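Local coordinates for protein alanine racemase (Oenococcus oeni PSU-1, PDB 3HUR) that belongs to the alanine racemase family, pairing an N-terminal alpha/beta barrel of the TIM type with a C-terminal domain built largely of beta strands, at residues K53-Q56 against S60-A63; D142-A147 against I192-D197; P225-L228 against N233-N236. All coordinates share one frame; numbering follows the deposited sequence.

The three contacts follow one another along the chain, each closing before the next opens, and all lie in the N-terminal barrel. Contact 1 joins helix 48-57 to the turn before strand 63-66. Contact 2 sits at the outside of the barrel, where helix 141-153 meets the loop after helix 174-191. Contact 3 lies in the loop after strand 222-223, the last strand of the parallel sheet, and carries a sulfate ion. The centres of contacts 1 and 3 are about 19 Å apart. Contact 2 is remote, its centre about 31 Å from each of the others. Contacts 1 and 3 thus both reach Leu23 of helix 16-30, and contact 2 lies well away.

Contact 1. Residues K53-Q56 against S60-A63; sequences KAFQ and SADA
Ser60 OG comes obliquely to the Phe55 ring, nearest at CD1. Phe55 CD1 is 3.6 Å from Ser60 OG. The methyl of Ala61 packs against Phe55 CB, at the root of the ring. Ala61 CB lies 3.7 Å from Phe55 CB, and this is the apolar part of the contact. The Phe55 ring is set beside its own backbone N, with CG anti to the carbonyl carbon (chi1 -59°). From this root the ring leads away from 60-63, so mainly its near side is touched.

The second flat group is the Phe55 carbonyl. Ser60 N donates to Phe55 O at 3.1 Å, from within the carbonyl plane. The C=O...N angle is 153°, but the N-H...O angle of 138° leaves the bond bent. It spans five residues, one more than an alpha-helical bond. It therefore fastens the turn to the last part of helix 48-57. Thr58 OG1 makes a weak hydrogen bond to the same oxygen. Ser60 OG, though close to the ring, is satisfied by a hydrogen bond with Thr58 OG1. That pairing ties the serine to the turn itself.

All three touching residues are buried. The contact belongs to a beta-alpha-beta crossover of the barrel: strand 34-38 runs into helices 41-45 and 48-57, and the chain then turns back into strand 63-66, its parallel neighbour. Asp62, next in the turn, forms a salt bridge with Arg27 and accepts from Val35 N. On the inner side, Phe55 and Ala61 both touch Ala37 of strand 34-38. Phe55, Ser60 and Ala61 all rest on Leu23 of helix 16-30.

Contact 2. Residues D142-A147 against I192-D197; sequences DEISAA and INQGFD
Gln194 reaches across to helix 141-153 and meets Ile144 and Ser145 with its amide. Its chain starts beside the backbone N and then bends at chi2 (-77°), which brings the amide to the helix. Ile144 covers the flat face of this amide, with Ile144 CG2 standing above Gln194 CD at 3.9 Å. Ser145 meets the oxygen end instead. Its CB lies near the amide plane, beyond OE1. Gln194 OE1 is 3.1 Å from Ser145 CB, a tight approach to carbon and not a hydrogen bond. Gln194 NE2 lies 3.9 Å from Ile144 CB. The same nitrogen donates to the backbone oxygens of Ala141 and Leu190. One side-chain amide thus links the start of helix 141-153 to the end of helix 174-191, and the two bonds should fix its rotation.

Ser145 turns its hydroxyl back onto its own helix. Ser145 OG donates to Asp142 O at 3.2 Å, tilted 31° from the carbonyl plane. Ala146 N donates to that oxygen as well, so Asp142 O takes two bonds.

These helices are successive outer helices of the alpha/beta barrel. The first precedes strand 157-163 and the second follows it. The loop 192-197 then leads toward strand 201-202. Gly195 turns the chain at a positive phi (86°), where a side chain would press on the carbonyl O of the residue before.

Phe196 comes next, and its ring end swings nearer to the helix than its root. Ile144 CG2 meets the ring at the edge, near its plane, 3.7 Å from Phe196 CE2 and 3.9 Å from Phe196 CZ. The two side chains cross at about a right angle. The CG2 branch of Ile144 stands opposite the backbone N. Behind the contact, Phe196 packs on Leu159 and Val162 of strand 157-163.

Contact 3. Residues P225-L228 against N233-N236; sequences PGQL and NVSN. With SO4 (sulfate ion), chain B.
Gln227 and Leu228 receive one methyl of Val234, and the same loop holds a sulfate ion, probably from the crystallisation liquor. Gly226 makes the first bond to the ion. Its N donates to sulfate O4 at 3.1 Å, but this bond is weak, with an N-H...O angle of 134°.

Gln227 follows. Its N donates to sulfate O1 at 3.3 Å and nearly straight, at 170°. The side chain leaves beside this nitrogen, with CG anti to the carbonyl carbon, and passes the ion: Gln227 CG is 3.3 Å from sulfate O1. Gln227 CB carries the closest touch between the segments, 3.5 Å from Val234 CG2.

Leu228 touches the same methyl more lightly. Leu228 N is 3.8 Å from Val234 CG2, and Leu228 CB is 4.3 Å from it. Val234 lies second in a type I beta turn from Asn233 to Asn236. This turn points its side chain back at 225-228.

Ser206 OG is hydrogen-bonded with Gly226 N, Leu228 N and the sulfate, and Val234 also touches Ser206. The ion is thus held between the start of helix 206-211 and the loop after the last barrel strand, a place consistent with the usual phosphate site of TIM barrels. Pro225 pairs by its backbone with Val38 of strand 34-38, while Pro225 and Leu228 pack on Leu23 and Ile26 of helix 16-30, respectively.

Contact 1. Residues K53-Q56 against S60-A63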
loop_
_atom_site.group_PDB
_atom_site.type_symbol
_atom_site.label_atom_id
_atom_site.label_comp_id
_atom_site.label_asym_id
_atom_site.label_seq_id
_atom_site.Cartn_x
_atom_site.Cartn_y
_atom_site.Cartn_z
ATOM N N LYS A 53 -6.485 -34.631 6.984
ATOM C CA LYS A 53 -6.964 -35.504 8.035
ATOM C C LYS A 53 -8.485 -35.557 8.052
ATOM O O LYS A 53 -9.054 -36.615 8.228
ATOM C CB LYS A 53 -6.516 -35.032 9.410
ATOM C CG LYS A 53 -5.080 -35.274 9.722
ATOM C CD LYS A 53 -4.776 -34.682 11.090
ATOM C CE LYS A 53 -3.358 -34.983 11.551
ATOM N NZ LYS A 53 -3.211 -36.398 12.054
ATOM N N ALA A 54 -9.148 -34.417 7.932
ATOM C CA ALA A 54 -10.604 -34.427 7.864
ATOM C C ALA A 54 -11.093 -35.274 6.662
ATOM O O ALA A 54 -12.097 -35.960 6.760
ATOM C CB ALA A 54 -11.144 -33.034 7.763
ATOM N N PHE A 55 -10.394 -35.232 5.537
ATOM C CA PHE A 55 -10.874 -35.995 4.404
ATOM C C PHE A 55 -10.622 -37.502 4.572
ATOM O O PHE A 55 -11.408 -38.295 4.043
ATOM C CB PHE A 55 -10.245 -35.531 3.090
ATOM C CG PHE A 55 -10.491 -34.092 2.751
ATOM C CD1 PHE A 55 -11.618 -33.451 3.146
ATOM C CD2 PHE A 55 -9.560 -33.385 2.018
ATOM C CE1 PHE A 55 -11.816 -32.128 2.805
ATOM C CE2 PHE A 55 -9.756 -32.085 1.680
ATOM C CZ PHE A 55 -10.871 -31.449 2.079
ATOM N N GLN A 56 -9.528 -37.882 5.250
ATOM C CA GLN A 56 -9.181 -39.317 5.476
ATOM C C GLN A 56 -10.170 -39.976 6.439
ATOM O O GLN A 56 -10.580 -41.106 6.251
ATOM C CB GLN A 56 -7.762 -39.481 6.039
ATOM C CG GLN A 56 -7.243 -40.905 5.999
ATOM C CD GLN A 56 -5.771 -41.033 6.408
ATOM O OE1 GLN A 56 -4.880 -41.075 5.563
ATOM N NE2 GLN A 56 -5.515 -41.093 7.700
ATOM N N SER A 60 -14.005 -38.979 2.509
ATOM C CA SER A 60 -14.623 -38.111 1.531
ATOM C C SER A 60 -13.691 -37.795 0.397
ATOM O O SER A 60 -14.133 -37.238 -0.624
ATOM C CB SER A 60 -15.175 -36.859 2.198
ATOM O OG SER A 60 -14.137 -36.035 2.664
ATOM N N ALA A 61 -12.422 -38.184 0.550
ATOM C CA ALA A 61 -11.415 -38.162 -0.533
ATOM C C ALA A 61 -10.648 -39.494 -0.592
ATOM O O ALA A 61 -10.340 -40.044 0.436
ATOM C CB ALA A 61 -10.435 -37.046 -0.306
ATOM N N ASP A 62 -10.293 -39.948 -1.792
ATOM C CA ASP A 62 -9.563 -41.196 -2.000
ATOM C C ASP A 62 -8.081 -40.989 -2.310
ATOM O O ASP A 62 -7.280 -41.947 -2.313
ATOM C CB ASP A 62 -10.205 -41.971 -3.165
ATOM C CG ASP A 62 -11.725 -42.010 -3.057
ATOM O OD1 ASP A 62 -12.253 -42.753 -2.189
ATOM O OD2 ASP A 62 -12.379 -41.243 -3.785
ATOM N N ALA A 63 -7.721 -39.764 -2.664
ATOM C CA ALA A 63 -6.312 -39.363 -2.700
ATOM C C ALA A 63 -6.162 -37.857 -2.439
ATOM O O ALA A 63 -7.132 -37.096 -2.345
ATOM C CB ALA A 63 -5.705 -39.726 -3.985
#

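Contact 2. Residues D142-A147 against I192-D197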
loop_
_atom_site.group_PDB
_atom_site.type_symbol
_atom_site.label_atom_id
_atom_site.label_comp_id
_atom_site.label_asym_id
_atom_site.label_seq_id
_atom_site.Cartn_x
_atom_site.Cartn_y
_atom_site.Cartn_z
ATOM N N ASP A 142 0.811 -41.142 -31.151
ATOM C CA ASP A 142 1.791 -42.235 -31.263
ATOM C C ASP A 142 2.705 -42.337 -30.024
ATOM O O ASP A 142 3.010 -43.441 -29.547
ATOM C CB ASP A 142 2.607 -42.138 -32.571
ATOM C CG ASP A 142 3.363 -40.808 -32.719
ATOM O OD1 ASP A 142 4.464 -40.823 -33.320
ATOM O OD2 ASP A 142 2.863 -39.756 -32.240
ATOM N N GLU A 143 3.112 -41.189 -29.485
ATOM C CA GLU A 143 3.895 -41.145 -28.237
ATOM C C GLU A 143 3.131 -41.729 -27.030
ATOM O O GLU A 143 3.727 -42.387 -26.163
ATOM C CB GLU A 143 4.345 -39.712 -27.951
ATOM C CG GLU A 143 5.446 -39.166 -28.887
ATOM C CD GLU A 143 6.037 -37.845 -28.362
ATOM O OE1 GLU A 143 5.340 -37.151 -27.570
ATOM O OE2 GLU A 143 7.193 -37.500 -28.717
ATOM N N ILE A 144 1.817 -41.525 -26.996
ATOM C CA ILE A 144 1.010 -42.042 -25.906
ATOM C C ILE A 144 1.007 -43.558 -25.965
ATOM O O ILE A 144 1.266 -44.214 -24.958
ATOM C CB ILE A 144 -0.420 -41.469 -25.927
ATOM C CG1 ILE A 144 -0.383 -39.979 -25.580
ATOM C CG2 ILE A 144 -1.340 -42.215 -24.961
ATOM C CD1 ILE A 144 -1.509 -39.155 -26.192
ATOM N N SER A 145 0.761 -44.132 -27.150
ATOM C CA SER A 145 0.803 -45.594 -27.265
ATOM C C SER A 145 2.224 -46.138 -27.098
ATOM O O SER A 145 2.394 -47.200 -26.521
ATOM C CB SER A 145 0.125 -46.123 -28.546
ATOM O OG SER A 145 0.770 -45.667 -29.703
ATOM N N ALA A 146 3.250 -45.418 -27.540
ATOM C CA ALA A 146 4.618 -45.839 -27.191
ATOM C C ALA A 146 4.715 -45.944 -25.687
ATOM O O ALA A 146 5.206 -46.940 -25.154
ATOM C CB ALA A 146 5.640 -44.899 -27.704
ATOM N N ALA A 147 4.179 -44.942 -25.000
ATOM C CA ALA A 147 4.309 -44.852 -23.553
ATOM C C ALA A 147 3.512 -45.936 -22.847
ATOM O O ALA A 147 3.976 -46.494 -21.855
ATOM C CB ALA A 147 3.876 -43.472 -23.085
ATOM N N ILE A 192 -8.871 -41.997 -27.458
ATOM C CA ILE A 192 -9.766 -43.046 -27.990
ATOM C C ILE A 192 -8.907 -44.074 -28.741
ATOM O O ILE A 192 -7.900 -43.712 -29.342
ATOM C CB ILE A 192 -10.859 -42.486 -28.937
ATOM C CG1 ILE A 192 -11.754 -41.436 -28.247
ATOM C CG2 ILE A 192 -11.748 -43.622 -29.481
ATOM C CD1 ILE A 192 -13.130 -41.975 -27.794
ATOM N N ASN A 193 -9.264 -45.354 -28.652
ATOM C CA ASN A 193 -8.518 -46.436 -29.357
ATOM C C ASN A 193 -7.096 -46.689 -28.805
ATOM O O ASN A 193 -6.324 -47.462 -29.398
ATOM C CB ASN A 193 -8.393 -46.192 -30.906
ATOM C CG ASN A 193 -9.752 -46.073 -31.632
ATOM O OD1 ASN A 193 -10.765 -46.645 -31.207
ATOM N ND2 ASN A 193 -9.761 -45.334 -32.739
ATOM N N GLN A 194 -6.733 -46.027 -27.701
ATOM C CA GLN A 194 -5.459 -46.337 -27.016
ATOM C C GLN A 194 -5.573 -47.562 -26.133
ATOM O O GLN A 194 -4.580 -48.175 -25.808
ATOM C CB GLN A 194 -4.983 -45.145 -26.188
ATOM C CG GLN A 194 -4.680 -43.921 -27.042
ATOM C CD GLN A 194 -3.366 -44.020 -27.782
ATOM O OE1 GLN A 194 -2.649 -45.034 -27.697
ATOM N NE2 GLN A 194 -3.022 -42.946 -28.500
ATOM N N GLY A 195 -6.787 -47.916 -25.752
ATOM C CA GLY A 195 -7.008 -49.111 -24.942
ATOM C C GLY A 195 -6.888 -48.931 -23.430
ATOM O O GLY A 195 -6.745 -49.926 -22.698
ATOM N N PHE A 196 -6.962 -47.677 -22.955
ATOM C CA PHE A 196 -6.772 -47.398 -21.533
ATOM C C PHE A 196 -7.957 -47.896 -20.761
ATOM O O PHE A 196 -9.077 -47.607 -21.125
ATOM C CB PHE A 196 -6.629 -45.891 -21.258
ATOM C CG PHE A 196 -5.270 -45.345 -21.535
ATOM C CD1 PHE A 196 -4.168 -45.877 -20.913
ATOM C CD2 PHE A 196 -5.106 -44.288 -22.398
ATOM C CE1 PHE A 196 -2.912 -45.392 -21.161
ATOM C CE2 PHE A 196 -3.847 -43.781 -22.670
ATOM C CZ PHE A 196 -2.746 -44.325 -22.053
ATOM N N ASP A 197 -7.713 -48.617 -19.674
ATOM C CA ASP A 197 -8.784 -48.901 -18.711
ATOM C C ASP A 197 -9.427 -47.560 -18.354
ATOM O O ASP A 197 -8.788 -46.702 -17.798
ATOM C CB ASP A 197 -8.225 -49.611 -17.479
ATOM C CG ASP A 197 -9.269 -49.829 -16.382
ATOM O OD1 ASP A 197 -10.370 -49.221 -16.416
ATOM O OD2 ASP A 197 -8.980 -50.616 -15.452
#

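Contact 3. Residues P225-L228 against N233-N236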
loop_
_atom_site.group_PDB
_atom_site.type_symbol
_atom_site.label_atom_id
_atom_site.label_comp_id
_atom_site.label_asym_id
_atom_site.label_seq_id
_atom_site.Cartn_x
_atom_site.Cartn_y
_atom_site.Cartn_z
ATOM N N PRO A 225 -11.196 -31.867 -7.264
ATOM C CA PRO A 225 -11.600 -30.575 -6.718
ATOM C C PRO A 225 -10.502 -29.924 -5.888
ATOM O O PRO A 225 -9.947 -30.557 -5.015
ATOM C CB PRO A 225 -12.779 -30.934 -5.841
ATOM C CG PRO A 225 -12.620 -32.337 -5.562
ATOM C CD PRO A 225 -12.014 -32.946 -6.720
ATOM N N GLY A 226 -10.166 -28.689 -6.233
ATOM C CA GLY A 226 -9.159 -27.880 -5.509
ATOM C C GLY A 226 -9.805 -26.654 -4.900
ATOM O O GLY A 226 -10.404 -26.735 -3.852
ATOM N N GLN A 227 -9.743 -25.533 -5.584
ATOM C CA GLN A 227 -10.183 -24.286 -5.004
ATOM C C GLN A 227 -11.582 -24.313 -4.484
ATOM O O GLN A 227 -11.925 -23.501 -3.601
ATOM C CB GLN A 227 -10.206 -23.187 -6.007
ATOM C CG GLN A 227 -8.939 -22.710 -6.484
ATOM C CD GLN A 227 -9.112 -21.360 -7.165
ATOM O OE1 GLN A 227 -8.692 -21.178 -8.305
ATOM N NE2 GLN A 227 -9.721 -20.399 -6.454
ATOM N N LEU A 228 -12.420 -25.168 -5.040
ATOM C CA LEU A 228 -13.811 -25.165 -4.639
ATOM C C LEU A 228 -13.990 -25.762 -3.258
ATOM O O LEU A 228 -15.105 -25.706 -2.688
ATOM C CB LEU A 228 -14.685 -25.951 -5.635
ATOM C CG LEU A 228 -14.670 -27.495 -5.611
ATOM C CD1 LEU A 228 -15.397 -28.089 -4.442
ATOM C CD2 LEU A 228 -15.315 -27.992 -6.909
ATOM N N ASN A 233 -16.339 -19.056 -5.062
ATOM C CA ASN A 233 -16.604 -19.077 -6.490
ATOM C C ASN A 233 -15.334 -19.083 -7.310
ATOM O O ASN A 233 -14.710 -18.066 -7.481
ATOM C CB ASN A 233 -17.433 -17.853 -6.890
ATOM C CG ASN A 233 -18.109 -18.025 -8.246
ATOM O OD1 ASN A 233 -19.286 -17.679 -8.404
ATOM N ND2 ASN A 233 -17.391 -18.609 -9.208
ATOM N N VAL A 234 -14.987 -20.226 -7.871
ATOM C CA VAL A 234 -13.794 -20.363 -8.745
ATOM C C VAL A 234 -13.695 -19.472 -10.042
ATOM O O VAL A 234 -12.609 -19.261 -10.572
ATOM C CB VAL A 234 -13.640 -21.871 -9.075
ATOM C CG1 VAL A 234 -12.656 -22.138 -10.248
ATOM C CG2 VAL A 234 -13.189 -22.593 -7.793
ATOM N N SER A 235 -14.815 -18.930 -10.515
ATOM C CA SER A 235 -14.867 -18.148 -11.773
ATOM C C SER A 235 -14.492 -16.661 -11.657
ATOM O O SER A 235 -14.533 -15.939 -12.658
ATOM C CB SER A 235 -16.282 -18.227 -12.344
ATOM O OG SER A 235 -17.175 -17.446 -11.574
ATOM N N ASN A 236 -14.113 -16.223 -10.446
ATOM C CA ASN A 236 -13.942 -14.801 -10.065
ATOM C C ASN A 236 -14.937 -13.818 -10.662
ATOM O O ASN A 236 -14.581 -12.943 -11.422
ATOM C CB ASN A 236 -12.472 -14.299 -10.128
ATOM C CG ASN A 236 -11.884 -14.261 -11.520
ATOM O OD1 ASN A 236 -10.967 -15.038 -11.840
ATOM N ND2 ASN A 236 -12.338 -13.308 -12.342
HETATM S S SO4 B . -8.697 -26.359 -9.431
HETATM O O1 SO4 B . -8.511 -25.202 -8.592
HETATM O O2 SO4 B . -8.906 -26.028 -10.817
HETATM O O3 SO4 B . -7.474 -27.106 -9.447
HETATM O O4 SO4 B . -9.876 -26.996 -8.865
#